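Local coordinates for rhodopsin (Todarodes pacificus, PDB 2Z73), which detects dim light through 11-cis retinal, whose photoisomerisation switches on G-protein signalling to phospholipase C in squid vision, at residues A[76-81]-A[158-163]; A[111-116]-A[175-180]; A[121-126]-A[268-273]. All coordinates share one frame; numbering follows the deposited sequence.

Contact 1. Residues A[76-81]-A[158-163]. With PLM (palmitic acid), chain E.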
loop_
_atom_site.group_PDB
_atom_site.type_symbol
_atom_site.label_atom_id
_atom_site.label_comp_id
_atom_site.label_asym_id
_atom_site.label_seq_id
_atom_site.Cartn_x
_atom_site.Cartn_y
_atom_site.Cartn_z
ATOM N N LEU A 76 -4.541 4.924 3.934
ATOM C CA LEU A 76 -3.731 4.247 2.924
ATOM C C LEU A 76 -3.367 5.236 1.808
ATOM O O LEU A 76 -2.224 5.284 1.349
ATOM C CB LEU A 76 -4.522 3.088 2.320
ATOM C CG LEU A 76 -3.808 1.799 1.924
ATOM C CD1 LEU A 76 -4.705 1.016 0.978
ATOM C CD2 LEU A 76 -2.474 2.092 1.250
ATOM N N ALA A 77 -4.348 6.022 1.372
ATOM C CA ALA A 77 -4.125 6.993 0.314
ATOM C C ALA A 77 -3.154 8.087 0.748
ATOM O O ALA A 77 -2.364 8.566 -0.064
ATOM C CB ALA A 77 -5.440 7.603 -0.122
ATOM N N PHE A 78 -3.216 8.494 2.013
ATOM C CA PHE A 78 -2.312 9.535 2.506
ATOM C C PHE A 78 -0.906 8.945 2.459
ATOM O O PHE A 78 0.057 9.606 2.060
ATOM C CB PHE A 78 -2.644 9.915 3.954
ATOM C CG PHE A 78 -1.747 10.979 4.521
ATOM C CD1 PHE A 78 -2.163 12.300 4.583
ATOM C CD2 PHE A 78 -0.459 10.668 4.947
ATOM C CE1 PHE A 78 -1.315 13.294 5.054
ATOM C CE2 PHE A 78 0.398 11.662 5.421
ATOM C CZ PHE A 78 -0.029 12.972 5.472
ATOM N N SER A 79 -0.816 7.691 2.878
ATOM C CA SER A 79 0.424 6.959 2.890
ATOM C C SER A 79 1.015 6.913 1.490
ATOM O O SER A 79 2.162 7.304 1.267
ATOM C CB SER A 79 0.170 5.533 3.384
ATOM O OG SER A 79 1.358 4.775 3.449
ATOM N N ASP A 80 0.228 6.437 0.539
ATOM C CA ASP A 80 0.683 6.327 -0.841
ATOM C C ASP A 80 0.930 7.690 -1.465
ATOM O O ASP A 80 1.819 7.854 -2.319
ATOM C CB ASP A 80 -0.328 5.525 -1.647
ATOM C CG ASP A 80 -0.433 4.098 -1.166
ATOM O OD1 ASP A 80 -1.401 3.397 -1.545
ATOM O OD2 ASP A 80 0.459 3.676 -0.409
ATOM N N PHE A 81 0.158 8.681 -1.040
ATOM C CA PHE A 81 0.347 10.020 -1.561
ATOM C C PHE A 81 1.760 10.509 -1.219
ATOM O O PHE A 81 2.525 10.880 -2.104
ATOM C CB PHE A 81 -0.660 10.998 -0.950
ATOM C CG PHE A 81 -0.456 12.416 -1.409
ATOM C CD1 PHE A 81 -0.974 12.845 -2.621
ATOM C CD2 PHE A 81 0.320 13.298 -0.664
ATOM C CE1 PHE A 81 -0.718 14.124 -3.082
ATOM C CE2 PHE A 81 0.582 14.584 -1.117
ATOM C CZ PHE A 81 0.063 14.999 -2.328
ATOM N N PHE A 158 -2.288 2.894 15.988
ATOM C CA PHE A 158 -1.375 1.767 16.125
ATOM C C PHE A 158 -0.537 1.718 14.851
ATOM O O PHE A 158 0.687 1.564 14.895
ATOM C CB PHE A 158 -2.129 0.446 16.274
ATOM C CG PHE A 158 -1.288 -0.762 15.962
ATOM C CD1 PHE A 158 -0.177 -1.075 16.742
ATOM C CD2 PHE A 158 -1.577 -1.564 14.861
ATOM C CE1 PHE A 158 0.641 -2.171 16.427
ATOM C CE2 PHE A 158 -0.765 -2.660 14.538
ATOM C CZ PHE A 158 0.345 -2.961 15.324
ATOM N N VAL A 159 -1.218 1.846 13.715
ATOM C CA VAL A 159 -0.557 1.825 12.424
ATOM C C VAL A 159 0.574 2.846 12.373
ATOM O O VAL A 159 1.700 2.517 12.009
ATOM C CB VAL A 159 -1.528 2.162 11.282
ATOM C CG1 VAL A 159 -0.787 2.098 9.955
ATOM C CG2 VAL A 159 -2.731 1.213 11.301
ATOM N N TRP A 160 0.272 4.092 12.727
ATOM C CA TRP A 160 1.289 5.126 12.691
ATOM C C TRP A 160 2.445 4.814 13.624
ATOM O O TRP A 160 3.599 4.856 13.214
ATOM C CB TRP A 160 0.682 6.500 13.008
ATOM C CG TRP A 160 0.037 7.164 11.810
ATOM C CD1 TRP A 160 -1.207 6.922 11.306
ATOM C CD2 TRP A 160 0.627 8.158 10.956
ATOM N NE1 TRP A 160 -1.433 7.702 10.192
ATOM C CE2 TRP A 160 -0.323 8.469 9.957
ATOM C CE3 TRP A 160 1.867 8.817 10.940
ATOM C CZ2 TRP A 160 -0.073 9.411 8.953
ATOM C CZ3 TRP A 160 2.114 9.754 9.940
ATOM C CH2 TRP A 160 1.146 10.040 8.961
ATOM N N LEU A 161 2.152 4.490 14.875
ATOM C CA LEU A 161 3.216 4.167 15.818
ATOM C C LEU A 161 4.058 3.022 15.280
ATOM O O LEU A 161 5.289 3.109 15.216
ATOM C CB LEU A 161 2.635 3.793 17.180
ATOM C CG LEU A 161 2.530 4.966 18.148
ATOM C CD1 LEU A 161 3.901 5.624 18.265
ATOM C CD2 LEU A 161 1.511 5.975 17.648
ATOM N N TRP A 162 3.390 1.945 14.892
ATOM C CA TRP A 162 4.066 0.780 14.345
ATOM C C TRP A 162 5.003 1.190 13.205
ATOM O O TRP A 162 6.212 0.972 13.274
ATOM C CB TRP A 162 3.017 -0.214 13.847
ATOM C CG TRP A 162 3.563 -1.507 13.357
ATOM C CD1 TRP A 162 3.861 -1.833 12.068
ATOM C CD2 TRP A 162 3.861 -2.663 14.145
ATOM N NE1 TRP A 162 4.325 -3.127 12.002
ATOM C CE2 TRP A 162 4.335 -3.658 13.265
ATOM C CE3 TRP A 162 3.772 -2.956 15.512
ATOM C CZ2 TRP A 162 4.722 -4.929 13.708
ATOM C CZ3 TRP A 162 4.156 -4.219 15.953
ATOM C CH2 TRP A 162 4.625 -5.190 15.050
ATOM N N SER A 163 4.438 1.807 12.168
ATOM C CA SER A 163 5.202 2.248 11.000
ATOM C C SER A 163 6.432 3.088 11.332
ATOM O O SER A 163 7.515 2.853 10.805
ATOM C CB SER A 163 4.307 3.038 10.059
ATOM O OG SER A 163 3.215 2.253 9.637
HETATM C C1 PLM E . -10.928 18.991 4.724
HETATM O O2 PLM E . -11.179 20.027 4.120
HETATM C C2 PLM E . -10.528 17.746 3.928
HETATM C C3 PLM E . -9.122 17.227 4.259
HETATM C C4 PLM E . -8.259 17.177 3.003
HETATM C C5 PLM E . -6.985 16.416 3.239
HETATM C C6 PLM E . -6.163 16.401 1.973
HETATM C C7 PLM E . -4.708 16.137 2.292
HETATM C C8 PLM E . -3.830 16.124 1.030
HETATM C C9 PLM E . -2.487 15.432 1.272
HETATM C CA PLM E . -1.396 16.400 1.667
HETATM C CB PLM E . -0.339 15.697 2.494
HETATM C CC PLM E . 0.941 16.506 2.560
HETATM C CD PLM E . 1.987 15.794 3.395
HETATM C CE PLM E . 3.321 15.803 2.689
HETATM C CF PLM E . 4.390 16.545 3.472
HETATM C CG PLM E . 5.727 16.537 2.738
#
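F78 and W160 meet through a single close approach, CE2 of F78 standing 4.0 Å from CH2 of W160. The phenyl carbon lies in the plane of the indole, at its edge. The planes are inclined by 56° with the F78 centroid 6.0 Å from that of the six-membered indole ring, so the pair is oblique, neither a parallel stack nor a T. F78 holds CG anti to its own N (chi1 180°), which carries the phenyl away from its own helix toward the indole. The other meta carbon of F78, CE1, is 3.6 Å from carbon CB of the palmitic acid. One turn on, F81 offers a ring face to the same acyl chain, with C9 near the rim, and its CE2 is 3.9 Å from carbon CA of the palmitic acid. Further out, the indole is tethered at its polar end, NE1 bonding to OD1 of N75 on the same helix as F78, and M121 of helix 104-138 packs against it. Within helix 149-167, S163 OG bonds to V159 O at 2.8 Å from above the carbonyl plane. The two segments bury 62 Å² between them and meet by apolar aromatic contact; just outside segment 76-81, the N75 bond to W160 NE1 adds a directional link between the same two helices, transmembrane helices 2 and 4, while the acyl chain extends the apolar surface.

Contact 2. Residues A[111-116]-A[175-180]. With RET (retinal), chain D.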
loop_
_atom_site.group_PDB
_atom_site.type_symbol
_atom_site.label_atom_id
_atom_site.label_comp_id
_atom_site.label_asym_id
_atom_site.label_seq_id
_atom_site.Cartn_x
_atom_site.Cartn_y
_atom_site.Cartn_z
ATOM N N TYR A 111 14.426 10.937 3.013
ATOM C CA TYR A 111 13.912 10.210 1.864
ATOM C C TYR A 111 13.726 8.743 2.214
ATOM O O TYR A 111 12.614 8.220 2.162
ATOM C CB TYR A 111 14.868 10.354 0.691
ATOM C CG TYR A 111 14.421 9.671 -0.578
ATOM C CD1 TYR A 111 13.982 10.415 -1.677
ATOM C CD2 TYR A 111 14.471 8.278 -0.702
ATOM C CE1 TYR A 111 13.606 9.788 -2.868
ATOM C CE2 TYR A 111 14.099 7.645 -1.889
ATOM C CZ TYR A 111 13.669 8.406 -2.962
ATOM O OH TYR A 111 13.290 7.783 -4.125
ATOM N N GLY A 112 14.816 8.080 2.573
ATOM C CA GLY A 112 14.740 6.667 2.907
ATOM C C GLY A 112 13.781 6.344 4.035
ATOM O O GLY A 112 13.059 5.355 3.968
ATOM N N PHE A 113 13.788 7.182 5.069
ATOM C CA PHE A 113 12.930 7.017 6.239
ATOM C C PHE A 113 11.436 7.150 5.890
ATOM O O PHE A 113 10.590 6.423 6.426
ATOM C CB PHE A 113 13.325 8.054 7.287
ATOM C CG PHE A 113 12.459 8.053 8.514
ATOM C CD1 PHE A 113 12.210 6.884 9.213
ATOM C CD2 PHE A 113 11.930 9.248 9.000
ATOM C CE1 PHE A 113 11.451 6.890 10.377
ATOM C CE2 PHE A 113 11.165 9.269 10.169
ATOM C CZ PHE A 113 10.927 8.080 10.860
ATOM N N ILE A 114 11.126 8.090 5.002
ATOM C CA ILE A 114 9.770 8.324 4.566
ATOM C C ILE A 114 9.312 7.174 3.686
ATOM O O ILE A 114 8.149 6.750 3.730
ATOM C CB ILE A 114 9.672 9.633 3.767
ATOM C CG1 ILE A 114 9.781 10.823 4.721
ATOM C CG2 ILE A 114 8.370 9.682 2.983
ATOM C CD1 ILE A 114 8.624 10.935 5.696
ATOM N N GLY A 115 10.234 6.667 2.879
ATOM C CA GLY A 115 9.912 5.563 2.000
ATOM C C GLY A 115 9.556 4.345 2.824
ATOM O O GLY A 115 8.569 3.653 2.553
ATOM N N GLY A 116 10.350 4.091 3.857
ATOM C CA GLY A 116 10.096 2.935 4.687
ATOM C C GLY A 116 8.885 3.072 5.575
ATOM O O GLY A 116 8.077 2.147 5.696
ATOM N N GLY A 175 21.031 0.872 12.071
ATOM C CA GLY A 175 20.853 0.683 10.649
ATOM C C GLY A 175 21.216 1.989 9.968
ATOM O O GLY A 175 21.764 2.895 10.605
ATOM N N ALA A 176 20.921 2.112 8.681
ATOM C CA ALA A 176 21.250 3.340 8.002
ATOM C C ALA A 176 20.487 3.528 6.705
ATOM O O ALA A 176 20.015 2.571 6.085
ATOM C CB ALA A 176 22.744 3.404 7.744
ATOM N N TYR A 177 20.372 4.789 6.311
ATOM C CA TYR A 177 19.704 5.168 5.086
ATOM C C TYR A 177 20.755 5.834 4.217
ATOM O O TYR A 177 21.292 6.881 4.561
ATOM C CB TYR A 177 18.561 6.133 5.387
ATOM C CG TYR A 177 17.321 5.443 5.894
ATOM C CD1 TYR A 177 16.659 4.513 5.094
ATOM C CD2 TYR A 177 16.789 5.734 7.153
ATOM C CE1 TYR A 177 15.492 3.890 5.524
ATOM C CE2 TYR A 177 15.609 5.109 7.598
ATOM C CZ TYR A 177 14.966 4.190 6.768
ATOM O OH TYR A 177 13.789 3.589 7.140
ATOM N N THR A 178 21.059 5.217 3.090
ATOM C CA THR A 178 22.068 5.767 2.214
ATOM C C THR A 178 21.697 5.516 0.761
ATOM O O THR A 178 20.600 5.031 0.477
ATOM C CB THR A 178 23.446 5.131 2.546
ATOM O OG1 THR A 178 24.420 5.563 1.593
ATOM C CG2 THR A 178 23.351 3.619 2.540
ATOM N N LEU A 179 22.597 5.859 -0.154
ATOM C CA LEU A 179 22.346 5.660 -1.577
ATOM C C LEU A 179 22.427 4.176 -1.981
ATOM O O LEU A 179 23.055 3.365 -1.304
ATOM C CB LEU A 179 23.358 6.466 -2.384
ATOM C CG LEU A 179 23.471 7.948 -2.003
ATOM C CD1 LEU A 179 24.873 8.451 -2.349
ATOM C CD2 LEU A 179 22.389 8.778 -2.706
ATOM N N GLU A 180 21.770 3.831 -3.082
ATOM C CA GLU A 180 21.789 2.467 -3.590
ATOM C C GLU A 180 21.837 2.522 -5.115
ATOM O O GLU A 180 21.774 3.602 -5.704
ATOM C CB GLU A 180 20.546 1.686 -3.127
ATOM C CG GLU A 180 19.252 2.018 -3.863
ATOM C CD GLU A 180 18.088 1.191 -3.362
ATOM O OE1 GLU A 180 18.318 0.015 -3.021
ATOM O OE2 GLU A 180 16.942 1.707 -3.319
HETATM C C1 RET D . 11.097 -4.607 3.076
HETATM C C2 RET D . 10.229 -5.792 2.564
HETATM C C3 RET D . 9.041 -5.409 1.697
HETATM C C4 RET D . 8.162 -4.321 2.339
HETATM C C5 RET D . 8.974 -3.143 2.880
HETATM C C6 RET D . 10.300 -3.247 3.216
HETATM C C7 RET D . 11.103 -2.064 3.739
HETATM C C8 RET D . 11.504 -0.965 2.963
HETATM C C9 RET D . 12.207 0.280 3.307
HETATM C C10 RET D . 12.377 1.092 2.255
HETATM C C11 RET D . 12.947 2.418 2.155
HETATM C C12 RET D . 13.087 3.190 1.035
HETATM C C13 RET D . 12.864 2.974 -0.447
HETATM C C14 RET D . 13.021 4.014 -1.321
HETATM C C15 RET D . 12.840 3.883 -2.772
HETATM C C16 RET D . 11.732 -4.996 4.411
HETATM C C17 RET D . 12.283 -4.490 2.064
HETATM C C18 RET D . 8.103 -1.917 2.966
HETATM C C19 RET D . 12.627 0.563 4.735
HETATM C C20 RET D . 12.465 1.549 -0.891
#
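The flat face of Y177 rests on the peptide between G112 and F113: F113 N sits 3.5 Å above the ring plane over its centre, and G112 C lies over the rim. Absence of a side chain at G112 permits this, since a CB there would fall 2.5 Å from Y177 CD1. The closest approach, 3.2 Å, joins G112 O to Y177 CE1. F113 adds its CB, 3.7 Å from Y177 CE2, and the F113 side chain also packs against V164 and A167 of helix 149-167. With CG anti to its carbonyl carbon (chi1 -79°), Y177 sends its phenol across the helix, and the hydroxyl is bound by A167 O. Retinal touches both partners: methyl C19 is at the edge of the Y177 ring and 3.5 Å from G116 CA. Were Y177 replaced by alanine, A167 O would probably lose its phenol partner and the G112-F113 peptide its covering ring. Strand 177-179, running at 114° to helix 111-116, pairs antiparallel with strand 186-188, whose C186 is disulfide-bonded to C108. This is the beta hairpin of the second extracellular loop, which lies as a lid over the chromophore pocket of opsins.

Contact 3. Residues A[121-126]-A[268-273]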
loop_
_atom_site.group_PDB
_atom_site.type_symbol
_atom_site.label_atom_id
_atom_site.label_comp_id
_atom_site.label_asym_id
_atom_site.label_seq_id
_atom_site.Cartn_x
_atom_site.Cartn_y
_atom_site.Cartn_z
ATOM N N MET A 121 3.482 1.355 6.465
ATOM C CA MET A 121 2.138 1.841 6.760
ATOM C C MET A 121 1.094 1.338 5.781
ATOM O O MET A 121 -0.024 1.031 6.182
ATOM C CB MET A 121 2.107 3.365 6.793
ATOM C CG MET A 121 0.873 3.924 7.486
ATOM S SD MET A 121 1.051 5.664 8.002
ATOM C CE MET A 121 0.068 6.476 6.794
ATOM N N SER A 122 1.440 1.241 4.505
ATOM C CA SER A 122 0.464 0.760 3.550
ATOM C C SER A 122 0.006 -0.685 3.800
ATOM O O SER A 122 -1.183 -0.986 3.670
ATOM C CB SER A 122 0.986 0.942 2.126
ATOM O OG SER A 122 0.909 2.309 1.763
ATOM N N ILE A 123 0.922 -1.576 4.173
ATOM C CA ILE A 123 0.537 -2.963 4.453
ATOM C C ILE A 123 -0.167 -3.085 5.795
ATOM O O ILE A 123 -1.142 -3.826 5.923
ATOM C CB ILE A 123 1.734 -3.925 4.496
ATOM C CG1 ILE A 123 3.041 -3.135 4.475
ATOM C CG2 ILE A 123 1.624 -4.936 3.366
ATOM C CD1 ILE A 123 4.261 -3.968 4.765
ATOM N N MET A 124 0.321 -2.372 6.803
ATOM C CA MET A 124 -0.313 -2.454 8.115
ATOM C C MET A 124 -1.724 -1.865 8.048
ATOM O O MET A 124 -2.636 -2.322 8.751
ATOM C CB MET A 124 0.515 -1.726 9.171
ATOM C CG MET A 124 0.070 -2.031 10.582
ATOM S SD MET A 124 -0.160 -3.808 10.869
ATOM C CE MET A 124 1.482 -4.327 11.277
ATOM N N THR A 125 -1.908 -0.852 7.202
ATOM C CA THR A 125 -3.224 -0.258 7.060
ATOM C C THR A 125 -4.073 -1.335 6.415
ATOM O O THR A 125 -5.206 -1.565 6.825
ATOM C CB THR A 125 -3.225 0.989 6.147
ATOM O OG1 THR A 125 -2.419 2.012 6.730
ATOM C CG2 THR A 125 -4.639 1.521 5.977
ATOM N N MET A 126 -3.518 -1.996 5.402
ATOM C CA MET A 126 -4.246 -3.064 4.732
ATOM C C MET A 126 -4.593 -4.128 5.774
ATOM O O MET A 126 -5.679 -4.705 5.745
ATOM C CB MET A 126 -3.419 -3.659 3.587
ATOM C CG MET A 126 -3.412 -2.795 2.330
ATOM S SD MET A 126 -2.464 -3.486 0.943
ATOM C CE MET A 126 -1.558 -2.045 0.360
ATOM N N SER A 268 -2.303 -7.964 -2.918
ATOM C CA SER A 268 -1.534 -8.737 -3.886
ATOM C C SER A 268 -0.625 -7.803 -4.647
ATOM O O SER A 268 0.507 -8.148 -4.974
ATOM C CB SER A 268 -2.467 -9.434 -4.874
ATOM O OG SER A 268 -3.597 -9.971 -4.202
ATOM N N GLN A 269 -1.139 -6.613 -4.930
ATOM C CA GLN A 269 -0.390 -5.603 -5.665
ATOM C C GLN A 269 0.862 -5.217 -4.873
ATOM O O GLN A 269 1.981 -5.196 -5.405
ATOM C CB GLN A 269 -1.290 -4.384 -5.907
ATOM C CG GLN A 269 -0.586 -3.190 -6.497
ATOM C CD GLN A 269 0.013 -2.293 -5.438
ATOM O OE1 GLN A 269 -0.699 -1.586 -4.729
ATOM N NE2 GLN A 269 1.327 -2.321 -5.322
ATOM N N PHE A 270 0.663 -4.945 -3.588
ATOM C CA PHE A 270 1.751 -4.564 -2.704
ATOM C C PHE A 270 2.835 -5.629 -2.686
ATOM O O PHE A 270 4.006 -5.341 -2.942
ATOM C CB PHE A 270 1.208 -4.338 -1.292
ATOM C CG PHE A 270 2.230 -3.823 -0.331
ATOM C CD1 PHE A 270 3.133 -4.692 0.286
ATOM C CD2 PHE A 270 2.339 -2.459 -0.086
ATOM C CE1 PHE A 270 4.133 -4.205 1.130
ATOM C CE2 PHE A 270 3.331 -1.965 0.752
ATOM C CZ PHE A 270 4.233 -2.838 1.361
ATOM N N LEU A 271 2.439 -6.859 -2.367
ATOM C CA LEU A 271 3.375 -7.981 -2.310
ATOM C C LEU A 271 4.135 -8.172 -3.623
ATOM O O LEU A 271 5.370 -8.223 -3.635
ATOM C CB LEU A 271 2.627 -9.267 -1.956
ATOM C CG LEU A 271 1.910 -9.174 -0.609
ATOM C CD1 LEU A 271 1.104 -10.428 -0.359
ATOM C CD2 LEU A 271 2.934 -8.946 0.497
ATOM N N LEU A 272 3.403 -8.279 -4.728
ATOM C CA LEU A 272 4.028 -8.451 -6.035
ATOM C C LEU A 272 4.982 -7.312 -6.336
ATOM O O LEU A 272 5.970 -7.495 -7.039
ATOM C CB LEU A 272 2.969 -8.502 -7.142
ATOM C CG LEU A 272 2.130 -9.769 -7.242
ATOM C CD1 LEU A 272 1.012 -9.545 -8.240
ATOM C CD2 LEU A 272 3.011 -10.936 -7.660
ATOM N N SER A 273 4.683 -6.130 -5.808
ATOM C CA SER A 273 5.529 -4.962 -6.036
ATOM C C SER A 273 6.785 -4.916 -5.156
ATOM O O SER A 273 7.865 -4.581 -5.636
ATOM C CB SER A 273 4.725 -3.676 -5.821
ATOM O OG SER A 273 3.590 -3.635 -6.653
#
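I123 lays its branched side chain against F270, crossing it at about a right angle. Its CG2 is 3.6 Å from the F270 ring centroid and 23° off the normal, which meets the geometry of a CH-pi contact over the face. The other branch follows the rim: CG1 is 3.3 Å from F270 CZ. Modelled with chi1 at 10°, I123 has CG1 nearly eclipsing N, a conformation that would be strained if accurate and that brings both branches to the ring. F270 extends with CG anti to N, projecting the phenyl toward helix 121-126. There I123 and F270, with P212 of helix 195-224 packed nearby against M124, correspond to the P-I-F connector of class A receptors, between the ligand pocket and the cytoplasmic half; F270 also stacks on W274, and its side chain comes within about 4 Å of retinal. M126 runs extended through chi2 and bends at chi3, bringing CE to 3.9 Å from F270 CD2. S122 presents its methylene instead, CB being 4.0 Å from F270 CE2, whereas OG bonds to D80 OD2 and S79 OG on helix 70-87 and to F118 O in its own helix. The short helix axes run roughly antiparallel (147°), 10.8 Å apart at closest approach.

Overall arrangement
The centre of contact 3 is about 4 Å from the centre of the chain, and all its touching residues are buried; the centre of contact 1, about 9 Å from that of the chain, marks a surface contact bordering lipid; the centre of contact 2, about 18 Å from that of the chain, lies in a largely buried contact at the extracellular end. Helix 104-138 carries segments of contacts 2 and 3, whose centres are about 19 Å apart. It also joins contact 3 to contact 1 through polar contacts of S122 with helix 70-87. None of the three has a hydrogen bond between its segments, yet they differ: an oblique aromatic pair in contact 1, a ring face on the G112-F113 peptide in contact 2, aliphatic branches over a phenyl in contact 3.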